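Long-range contacts in periplasmic binding protein/LacI transcriptional regulator (Alkaliphilus metalliredigens, PDB 3CTP), which binds beta-D-xylulofuranose in the cleft between its two lobes and probably regulates transcription by binding DNA: residues Phe74-Ala79 and Asn268-Glu273; Ser123-Glu128 and Asn143-Asn148; Gln262-Asp267 and Ser278-Asn283. All coordinates share one frame; numbering follows the deposited sequence. Where two conformers were deposited one is given.

Contact 1 (Phe74-Ala79 and Asn268-Glu273). With XLF (beta-D-xylulofuranose), chain C.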
loop_
_atom_site.group_PDB
_atom_site.type_symbol
_atom_site.label_atom_id
_atom_site.label_comp_id
_atom_site.label_asym_id
_atom_site.label_seq_id
_atom_site.Cartn_x
_atom_site.Cartn_y
_atom_site.Cartn_z
ATOM N N PHE A 74 0.571 0.096 6.729
ATOM C CA PHE A 74 0.040 -0.558 7.926
ATOM C C PHE A 74 -1.373 -1.094 7.638
ATOM O O PHE A 74 -1.736 -2.210 8.038
ATOM C CB PHE A 74 -0.041 0.443 9.101
ATOM C CG PHE A 74 -0.712 -0.148 10.324
ATOM C CD1 PHE A 74 0.001 -0.992 11.157
ATOM C CD2 PHE A 74 -2.050 0.102 10.575
ATOM C CE1 PHE A 74 -0.625 -1.580 12.274
ATOM C CE2 PHE A 74 -2.701 -0.475 11.676
ATOM C CZ PHE A 74 -1.974 -1.324 12.520
ATOM N N PHE A 75 -2.186 -0.313 6.941
ATOM C CA PHE A 75 -3.550 -0.796 6.706
ATOM C C PHE A 75 -3.615 -1.896 5.655
ATOM O O PHE A 75 -4.519 -2.749 5.723
ATOM C CB PHE A 75 -4.508 0.343 6.350
ATOM C CG PHE A 75 -4.826 1.205 7.532
ATOM C CD1 PHE A 75 -5.563 0.685 8.594
ATOM C CD2 PHE A 75 -4.355 2.495 7.601
ATOM C CE1 PHE A 75 -5.828 1.477 9.736
ATOM C CE2 PHE A 75 -4.598 3.275 8.737
ATOM C CZ PHE A 75 -5.349 2.772 9.791
ATOM N N ASN A 76 -2.715 -1.891 4.689
ATOM C CA ASN A 76 -2.784 -3.051 3.794
ATOM C C ASN A 76 -2.287 -4.321 4.469
ATOM O O ASN A 76 -2.806 -5.408 4.216
ATOM C CB ASN A 76 -2.211 -2.801 2.392
ATOM C CG ASN A 76 -0.751 -2.471 2.367
ATOM O OD1 ASN A 76 0.077 -3.320 2.736
ATOM N ND2 ASN A 76 -0.386 -1.282 1.777
ATOM N N GLN A 77 -1.327 -4.239 5.355
ATOM C CA GLN A 77 -0.916 -5.426 6.085
ATOM C C GLN A 77 -1.996 -5.878 7.041
ATOM O O GLN A 77 -2.257 -7.017 7.146
ATOM C CB GLN A 77 0.343 -5.164 6.879
ATOM C CG GLN A 77 1.589 -4.942 6.015
ATOM C CD GLN A 77 2.806 -4.573 6.817
ATOM O OE1 GLN A 77 3.178 -3.442 6.887
ATOM N NE2 GLN A 77 3.432 -5.547 7.376
ATOM N N MET A 78 -2.616 -4.932 7.723
ATOM C CA MET A 78 -3.729 -5.294 8.604
ATOM C C MET A 78 -4.834 -5.984 7.804
ATOM O O MET A 78 -5.409 -6.998 8.250
ATOM C CB MET A 78 -4.306 -4.041 9.306
ATOM C CG MET A 78 -3.531 -3.648 10.536
ATOM S SD MET A 78 -4.064 -4.573 12.031
ATOM C CE MET A 78 -5.560 -3.617 12.257
ATOM N N ALA A 79 -5.167 -5.455 6.631
ATOM C CA ALA A 79 -6.240 -6.062 5.832
ATOM C C ALA A 79 -5.852 -7.480 5.413
ATOM O O ALA A 79 -6.712 -8.380 5.385
ATOM C CB ALA A 79 -6.511 -5.209 4.599
ATOM N N ASN A 268 5.682 -0.292 12.979
ATOM C CA ASN A 268 6.413 -1.418 12.377
ATOM C C ASN A 268 5.672 -1.937 11.149
ATOM O O ASN A 268 5.427 -3.140 11.016
ATOM C CB ASN A 268 6.640 -2.562 13.369
ATOM C CG ASN A 268 7.695 -3.543 12.863
ATOM O OD1 ASN A 268 8.464 -3.219 11.954
ATOM N ND2 ASN A 268 7.719 -4.757 13.435
ATOM N N SER A 269 5.349 -1.024 10.239
ATOM C CA SER A 269 4.869 -1.449 8.924
ATOM C C SER A 269 6.051 -1.655 7.948
ATOM O O SER A 269 7.211 -1.290 8.237
ATOM C CB SER A 269 3.876 -0.437 8.353
ATOM O OG SER A 269 4.534 0.778 8.025
ATOM N N PHE A 270 5.782 -2.268 6.800
ATOM C CA PHE A 270 6.917 -2.707 6.008
ATOM C C PHE A 270 7.771 -1.576 5.469
ATOM O O PHE A 270 8.937 -1.779 5.129
ATOM C CB PHE A 270 6.475 -3.672 4.884
ATOM C CG PHE A 270 5.715 -3.024 3.748
ATOM C CD1 PHE A 270 6.392 -2.292 2.781
ATOM C CD2 PHE A 270 4.339 -3.246 3.593
ATOM C CE1 PHE A 270 5.705 -1.710 1.673
ATOM C CE2 PHE A 270 3.639 -2.686 2.499
ATOM C CZ PHE A 270 4.333 -1.909 1.539
ATOM N N ILE A 271 7.222 -0.371 5.402
ATOM C CA ILE A 271 7.985 0.733 4.821
ATOM C C ILE A 271 9.234 1.050 5.635
ATOM O O ILE A 271 10.245 1.526 5.090
ATOM C CB ILE A 271 7.088 1.992 4.643
ATOM C CG1 ILE A 271 7.788 3.038 3.776
ATOM C CG2 ILE A 271 6.704 2.569 5.979
ATOM C CD1 ILE A 271 7.877 2.607 2.304
ATOM N N GLY A 272 9.190 0.798 6.935
ATOM C CA GLY A 272 10.352 1.094 7.790
ATOM C C GLY A 272 11.562 0.194 7.548
ATOM O O GLY A 272 12.715 0.586 7.821
ATOM N N GLU A 273 11.323 -0.999 7.008
ATOM C CA GLU A 273 12.402 -1.937 6.733
ATOM C C GLU A 273 12.825 -1.820 5.282
ATOM O O GLU A 273 13.975 -2.066 4.894
ATOM C CB GLU A 273 11.948 -3.366 7.085
ATOM C CG GLU A 273 13.035 -4.433 6.926
ATOM C CD GLU A 273 14.370 -4.065 7.580
ATOM O OE1 GLU A 273 14.405 -3.871 8.817
ATOM O OE2 GLU A 273 15.398 -3.994 6.853
HETATM O O4 XLF C . -4.345 6.009 13.437
HETATM C C4 XLF C . -2.978 5.609 13.561
HETATM C C5 XLF C . -2.147 6.550 12.702
HETATM O O5 XLF C . -1.720 5.781 11.572
HETATM C C3 XLF C . -2.759 4.237 12.944
HETATM O O3 XLF C . -2.537 3.234 13.944
HETATM C C2 XLF C . -1.529 4.476 12.111
HETATM O O2 XLF C . -0.343 4.474 12.933
HETATM C C1 XLF C . -1.392 3.491 10.969
HETATM O O1 XLF C . -0.268 3.862 10.156
HETATM O O HOH W 1 5.910 -4.901 9.055
#

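Contact 2 (Ser123-Glu128 and Asn143-Asn148). With XLF (beta-D-xylulofuranose), chain C.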
loop_
_atom_site.group_PDB
_atom_site.type_symbol
_atom_site.label_atom_id
_atom_site.label_comp_id
_atom_site.label_asym_id
_atom_site.label_seq_id
_atom_site.Cartn_x
_atom_site.Cartn_y
_atom_site.Cartn_z
ATOM N N SER A 123 -12.750 1.064 10.920
ATOM C CA SER A 123 -11.427 1.562 11.305
ATOM C C SER A 123 -11.395 3.085 11.373
ATOM O O SER A 123 -11.863 3.782 10.447
ATOM C CB SER A 123 -10.306 1.039 10.361
ATOM O OG SER A 123 -10.315 -0.372 10.322
ATOM N N ARG A 124 -10.834 3.608 12.464
ATOM C CA ARG A 124 -10.610 5.036 12.556
ATOM C C ARG A 124 -11.894 5.810 12.197
ATOM O O ARG A 124 -11.878 6.833 11.476
ATOM C CB ARG A 124 -9.401 5.446 11.691
ATOM C CG ARG A 124 -8.654 6.628 12.251
ATOM C CD ARG A 124 -7.176 6.561 11.873
ATOM N NE ARG A 124 -6.966 6.826 10.440
ATOM C CZ ARG A 124 -5.775 6.696 9.853
ATOM N NH1 ARG A 124 -5.628 6.981 8.562
ATOM N NH2 ARG A 124 -4.718 6.309 10.584
ATOM N N SER A 125 -13.007 5.331 12.731
ATOM C CA SER A 125 -14.314 5.896 12.389
ATOM C C SER A 125 -14.468 7.357 12.802
ATOM O O SER A 125 -14.014 7.763 13.881
ATOM C CB SER A 125 -15.428 5.085 13.084
ATOM O OG SER A 125 -16.714 5.656 12.795
ATOM N N GLN A 126 -15.172 8.125 11.966
ATOM C CA GLN A 126 -15.591 9.485 12.333
ATOM C C GLN A 126 -17.095 9.637 12.555
ATOM O O GLN A 126 -17.594 10.742 12.814
ATOM C CB GLN A 126 -15.107 10.494 11.305
ATOM C CG GLN A 126 -13.585 10.538 11.253
ATOM C CD GLN A 126 -13.079 11.615 10.336
ATOM O OE1 GLN A 126 -13.742 12.646 10.134
ATOM N NE2 GLN A 126 -11.902 11.397 9.770
ATOM N N CYS A 127 -17.824 8.541 12.475
ATOM C CA CYS A 127 -19.252 8.589 12.808
ATOM C C CYS A 127 -19.556 8.208 14.242
ATOM O O CYS A 127 -18.680 7.815 15.021
ATOM C CB CYS A 127 -20.034 7.662 11.905
ATOM S SG CYS A 127 -19.680 7.965 10.180
ATOM N N GLU A 128 -20.835 8.320 14.570
ATOM C CA GLU A 128 -21.341 7.966 15.866
ATOM C C GLU A 128 -22.789 7.598 15.594
ATOM O O GLU A 128 -23.128 6.428 15.481
ATOM C CB GLU A 128 -21.244 9.186 16.782
ATOM C CG GLU A 128 -21.863 9.010 18.155
ATOM C CD GLU A 128 -21.364 10.049 19.143
ATOM O OE1 GLU A 128 -20.310 10.665 18.872
ATOM O OE2 GLU A 128 -22.024 10.248 20.189
ATOM N N ASN A 143 -10.872 4.205 16.963
ATOM C CA ASN A 143 -11.763 5.271 17.382
ATOM C C ASN A 143 -13.038 4.681 17.952
ATOM O O ASN A 143 -13.627 3.762 17.368
ATOM C CB ASN A 143 -12.133 6.163 16.190
ATOM C CG ASN A 143 -11.041 7.139 15.814
ATOM O OD1 ASN A 143 -9.955 7.154 16.390
ATOM N ND2 ASN A 143 -11.338 7.982 14.818
ATOM N N HIS A 144 -13.463 5.237 19.077
ATOM C CA HIS A 144 -14.694 4.803 19.733
ATOM C C HIS A 144 -15.887 5.323 18.957
ATOM O O HIS A 144 -15.923 6.486 18.575
ATOM C CB HIS A 144 -14.716 5.354 21.161
ATOM C CG HIS A 144 -13.716 4.691 22.053
ATOM N ND1 HIS A 144 -12.389 5.064 22.095
ATOM C CD2 HIS A 144 -13.839 3.642 22.905
ATOM C CE1 HIS A 144 -11.734 4.274 22.932
ATOM N NE2 HIS A 144 -12.591 3.403 23.436
ATOM N N ILE A 145 -16.904 4.488 18.785
ATOM C CA ILE A 145 -18.050 4.884 17.990
ATOM C C ILE A 145 -19.256 5.131 18.878
ATOM O O ILE A 145 -19.730 6.278 19.004
ATOM C CB ILE A 145 -18.328 3.810 16.926
ATOM C CG1 ILE A 145 -17.100 3.693 16.051
ATOM C CG2 ILE A 145 -19.509 4.241 16.031
ATOM C CD1 ILE A 145 -17.277 2.703 14.893
ATOM N N LEU A 146 -19.721 4.070 19.513
ATOM C CA LEU A 146 -20.814 4.181 20.474
ATOM C C LEU A 146 -20.465 3.291 21.643
ATOM O O LEU A 146 -19.644 2.376 21.504
ATOM C CB LEU A 146 -22.106 3.691 19.860
ATOM C CG LEU A 146 -22.697 4.499 18.701
ATOM C CD1 LEU A 146 -23.818 3.711 18.045
ATOM C CD2 LEU A 146 -23.208 5.877 19.162
ATOM N N ASP A 147 -21.109 3.532 22.783
ATOM C CA ASP A 147 -20.736 2.811 23.983
ATOM C C ASP A 147 -21.055 1.322 23.866
ATOM O O ASP A 147 -20.571 0.508 24.673
ATOM C CB ASP A 147 -21.467 3.416 25.189
ATOM C CG ASP A 147 -21.004 4.824 25.491
ATOM O OD1 ASP A 147 -19.920 5.193 25.005
ATOM O OD2 ASP A 147 -21.717 5.567 26.195
ATOM N N ASN A 148 -21.861 0.946 22.878
ATOM C CA ASN A 148 -22.197 -0.462 22.748
ATOM C C ASN A 148 -21.448 -1.172 21.626
ATOM O O ASN A 148 -21.822 -2.263 21.237
ATOM C CB ASN A 148 -23.712 -0.687 22.644
ATOM C CG ASN A 148 -24.291 -0.169 21.361
ATOM O OD1 ASN A 148 -23.677 0.644 20.670
ATOM N ND2 ASN A 148 -25.503 -0.622 21.035
HETATM O O4 XLF C . -4.345 6.009 13.437
HETATM C C4 XLF C . -2.978 5.609 13.561
HETATM C C5 XLF C . -2.147 6.550 12.702
HETATM O O5 XLF C . -1.720 5.781 11.572
HETATM C C3 XLF C . -2.759 4.237 12.944
HETATM O O3 XLF C . -2.537 3.234 13.944
HETATM C C2 XLF C . -1.529 4.476 12.111
HETATM O O2 XLF C . -0.343 4.474 12.933
HETATM C C1 XLF C . -1.392 3.491 10.969
HETATM O O1 XLF C . -0.268 3.862 10.156
HETATM O O HOH W 2 -13.195 3.245 14.708
#

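Contact 3 (Gln262-Asp267 and Ser278-Asn283). With XLF (beta-D-xylulofuranose), chain C.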
loop_
_atom_site.group_PDB
_atom_site.type_symbol
_atom_site.label_atom_id
_atom_site.label_comp_id
_atom_site.label_asym_id
_atom_site.label_seq_id
_atom_site.Cartn_x
_atom_site.Cartn_y
_atom_site.Cartn_z
ATOM N N GLN A 262 18.020 12.052 14.858
ATOM C CA GLN A 262 17.514 10.683 15.049
ATOM C C GLN A 262 16.014 10.687 14.823
ATOM O O GLN A 262 15.371 11.697 15.098
ATOM C CB GLN A 262 17.812 10.189 16.450
ATOM C CG GLN A 262 19.335 10.180 16.774
ATOM C CD GLN A 262 19.609 9.534 18.104
ATOM O OE1 GLN A 262 19.220 8.394 18.336
ATOM N NE2 GLN A 262 20.238 10.286 19.020
ATOM N N ILE A 263 15.475 9.566 14.329
ATOM C CA ILE A 263 14.044 9.491 13.956
ATOM C C ILE A 263 13.464 8.219 14.552
ATOM O O ILE A 263 14.073 7.141 14.461
ATOM C CB ILE A 263 13.863 9.379 12.417
ATOM C CG1 ILE A 263 14.735 10.403 11.672
ATOM C CG2 ILE A 263 12.376 9.478 12.042
ATOM C CD1 ILE A 263 14.305 11.815 11.829
ATOM N N ILE A 264 12.275 8.338 15.155
ATOM C CA ILE A 264 11.503 7.146 15.515
ATOM C C ILE A 264 10.091 7.315 14.958
ATOM O O ILE A 264 9.524 8.411 15.033
ATOM C CB ILE A 264 11.495 6.922 17.038
ATOM C CG1 ILE A 264 10.643 5.696 17.418
ATOM C CG2 ILE A 264 11.025 8.175 17.770
ATOM C CD1 ILE A 264 10.907 5.237 18.845
ATOM N N GLY A 265 9.541 6.248 14.368
ATOM C CA GLY A 265 8.155 6.267 13.849
ATOM C C GLY A 265 7.200 5.483 14.738
ATOM O O GLY A 265 7.415 5.353 15.956
ATOM N N PHE A 266 6.129 4.952 14.125
ATOM C CA PHE A 266 5.204 4.101 14.853
ATOM C C PHE A 266 4.508 3.206 13.852
ATOM O O PHE A 266 4.079 3.690 12.805
ATOM C CB PHE A 266 4.131 4.962 15.551
ATOM C CG PHE A 266 3.521 4.330 16.793
ATOM C CD1 PHE A 266 3.870 4.800 18.058
ATOM C CD2 PHE A 266 2.549 3.349 16.692
ATOM C CE1 PHE A 266 3.291 4.259 19.206
ATOM C CE2 PHE A 266 1.972 2.798 17.832
ATOM C CZ PHE A 266 2.355 3.256 19.101
ATOM N N ASP A 267 4.400 1.923 14.197
ATOM C CA ASP A 267 3.617 0.888 13.503
ATOM C C ASP A 267 4.411 -0.419 13.352
ATOM O O ASP A 267 3.854 -1.502 13.478
ATOM C CB ASP A 267 3.236 1.232 12.064
ATOM C CG ASP A 267 2.118 2.254 11.956
ATOM O OD1 ASP A 267 1.356 2.466 12.939
ATOM O OD2 ASP A 267 1.975 2.802 10.830
ATOM N N SER A 278 17.212 1.893 8.004
ATOM C CA SER A 278 15.959 1.315 8.472
ATOM C C SER A 278 15.472 2.021 9.737
ATOM O O SER A 278 16.264 2.491 10.542
ATOM C CB SER A 278 16.108 -0.172 8.720
ATOM O OG SER A 278 17.200 -0.376 9.625
ATOM N N LEU A 279 14.150 2.060 9.894
ATOM C CA LEU A 279 13.492 2.973 10.821
ATOM C C LEU A 279 13.246 2.368 12.202
ATOM O O LEU A 279 12.546 1.364 12.335
ATOM C CB LEU A 279 12.129 3.360 10.214
ATOM C CG LEU A 279 11.231 4.294 11.015
ATOM C CD1 LEU A 279 11.868 5.647 11.205
ATOM C CD2 LEU A 279 9.937 4.456 10.236
ATOM N N THR A 280 13.786 2.993 13.243
ATOM C CA THR A 280 13.393 2.643 14.604
ATOM C C THR A 280 11.923 2.994 14.782
ATOM O O THR A 280 11.457 4.041 14.297
ATOM C CB THR A 280 14.229 3.432 15.598
ATOM O OG1 THR A 280 15.592 3.016 15.459
ATOM C CG2 THR A 280 13.740 3.205 17.031
ATOM N N THR A 281 11.182 2.129 15.453
ATOM C CA THR A 281 9.728 2.314 15.470
ATOM C C THR A 281 9.126 1.607 16.672
ATOM O O THR A 281 9.828 0.968 17.448
ATOM C CB THR A 281 9.103 1.811 14.140
ATOM O OG1 THR A 281 7.706 2.158 14.083
ATOM C CG2 THR A 281 9.267 0.293 14.029
ATOM N N ILE A 282 7.827 1.780 16.851
ATOM C CA ILE A 282 7.080 1.086 17.882
ATOM C C ILE A 282 6.180 0.091 17.167
ATOM O O ILE A 282 5.387 0.440 16.285
ATOM C CB ILE A 282 6.171 2.048 18.675
ATOM C CG1 ILE A 282 6.984 3.217 19.265
ATOM C CG2 ILE A 282 5.426 1.276 19.782
ATOM C CD1 ILE A 282 8.065 2.780 20.289
ATOM N N ASN A 283 6.312 -1.173 17.537
ATOM C CA ASN A 283 5.527 -2.232 16.934
ATOM C C ASN A 283 4.067 -2.233 17.339
ATOM O O ASN A 283 3.766 -2.320 18.529
ATOM C CB ASN A 283 6.120 -3.589 17.370
ATOM C CG ASN A 283 5.485 -4.762 16.663
ATOM O OD1 ASN A 283 5.728 -4.977 15.466
ATOM N ND2 ASN A 283 4.678 -5.552 17.397
HETATM O O4 XLF C . -4.345 6.009 13.437
HETATM C C4 XLF C . -2.978 5.609 13.561
HETATM C C5 XLF C . -2.147 6.550 12.702
HETATM O O5 XLF C . -1.720 5.781 11.572
HETATM C C3 XLF C . -2.759 4.237 12.944
HETATM O O3 XLF C . -2.537 3.234 13.944
HETATM C C2 XLF C . -1.529 4.476 12.111
HETATM O O2 XLF C . -0.343 4.474 12.933
HETATM C C1 XLF C . -1.392 3.491 10.969
HETATM O O1 XLF C . -0.268 3.862 10.156
#

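Contact 1 (Phe74-Ala79 and Asn268-Glu273)
Gln77 reaches from helix 73-88 to the backbone of Ser269 and Phe270, and its amide makes the one direct hydrogen bond across this contact. Gln77 OE1 accepts the N-H of Phe270 at 2.9 Å, with an N-H...O angle of 143°, so the bond is bent, and the donor lies tilted from the carbonyl plane. The other end of the amide is used as well: Gln77 NE2 donates to a water at 3.1 Å, and that water donates to Asn268 O at 2.7 Å. Beyond CG the chain is extended (chi2 175°), which carries CD away from the helix. The Gln77 and Phe270 side chains cross obliquely, amide and ring planes 51° apart, with Gln77 OE1 3.5 Å from CD2 of that ring. Asn76 meets the same ring differently: its OD1 sits at the ring edge, in plane, 3.6 Å from CE2 of Phe270, while Asn76 ND2 is held by Ile70 O. The Phe270 ring also meets Phe214 of the second subunit. Ser269 sets its CB 3.7 Å from Phe74 N, an N-H already donated to Asn72 OD1. On the pocket side, Phe74 CD2 comes within 3.5 Å of C1 of the sugar. In the periplasmic-binding-protein fold this joins the first helix of one lobe to the loop that follows strand 262-264 of the other, across the sugar cleft. One direct bond, one water bridge and amide-to-ring contacts at Phe270, over 224 Å² of buried surface, are consistent with an interface that can form and part as the cleft closes and opens.

Contact 2 (Ser123-Glu128 and Asn143-Asn148)
Asn143 holds its CG anti to the carbonyl carbon (chi1 -78°), which sets CG over the Arg124-Ser125 backbone, 3.9 Å from Arg124 CA, while Ser125 holds OG anti to its own N (chi1 178°). The two loops follow the neighbouring parallel strands 119-123 and 138-141 of a Rossmann-like lobe, at the strand ends that face the sugar. Asn143 ND2 donates to Ser125 O at 2.8 Å in a nearly straight bond of 169°. The acceptor lies in the amide plane, although the donor stands above the plane of the Ser125 carbonyl. Val183 O takes a second bond from ND2, and OD1 accepts from Glu185 N, so both ends of this buried amide are satisfied and its rotation is fixed. A water adds a bridge, accepting from Ser125 N at 2.9 Å and donating to Asn143 O at 2.7 Å. Ser125 OG accepts from Cys127 N at 3.1 Å, forming an ST turn, and also bonds Glu105 OE2. The CB of Ser125 packs on Ile145 CD1 at 3.5 Å, and farther out Glu128 CG lies 3.6 Å from Leu146 CD2, where the two side chains run obliquely over one another. The side chain of Arg124 leads the other way, into the pocket. Asp100 and Asp213 form salt bridges with its NH1, and Phe184 adds a cation-pi contact, which positions the guanidinium for the sugar. XLF O4 lies at the edge of that group, in its plane, and receives a hydrogen bond from Arg124 NH2 at 2.9 Å; the bond from NH2 to O5 is weak.

Contact 3 (Gln262-Asp267 and Ser278-Asn283)
Asp267 OD1 is held by two donors, XLF O2 at 2.6 Å and Gln284 NE2. Asp267 OD2 takes the hydroxyl O1 of the sugar, also at 2.6 Å, so each carboxylate oxygen holds a different sugar hydroxyl. Behind this group the backbone is fixed by Asp267 N donating to Ile282 O at 2.7 Å, in the carbonyl plane, a bond belonging to a bridge of Asp267 with Asn283. A second in-plane bond, Gly265 N to Thr280 O at 2.9 Å, is straighter, at 166°. The two segments run in roughly the same direction, 35° apart, and in this periplasmic-binding-protein fold they bring the edge strand of the four-stranded parallel sheet, 262-264, against 281-283, the outermost strand counted with the seven-stranded mixed sheet. Between the two bonds the chains stay in register without a further hydrogen bond: Gly265 O and Ile282 N, 3.7 Å apart, are buried with no partner. Thr281 OG1 lies near Phe266 N but at a poor angle, and bonds Asp240 OD1 instead. Ile282 sets CB over one face of the Phe266 ring, 3.8 Å from its centroid and 18° off the normal, a CH-pi contact displaced toward the rim; Arg190 makes a cation-pi contact with this ring. Farther along the same side chain, Ile282 CD1 meets Ile264 CD1 at 4.0 Å.

How the contacts relate
All three contacts touch the bound sugar, from different parts of the cleft. Contact 1 lies between the lobes; contacts 2 and 3, their centres 27 Å apart and on opposite sides of the chain's centre, approach the sugar from different lobes, their nearest atoms about 8 Å apart. Contact 1 meets both. Phe75 CE2 packs 3.6 Å from Arg124 NH2 of contact 2, and Phe74 CB lies 3.6 Å from Asp267 OD2 of contact 3. It is also continuous with contact 3 along the chain, segment 268-273 following directly on 262-267, and Gly272 O and Leu279 N are 2.9 Å apart in a probable hydrogen bond.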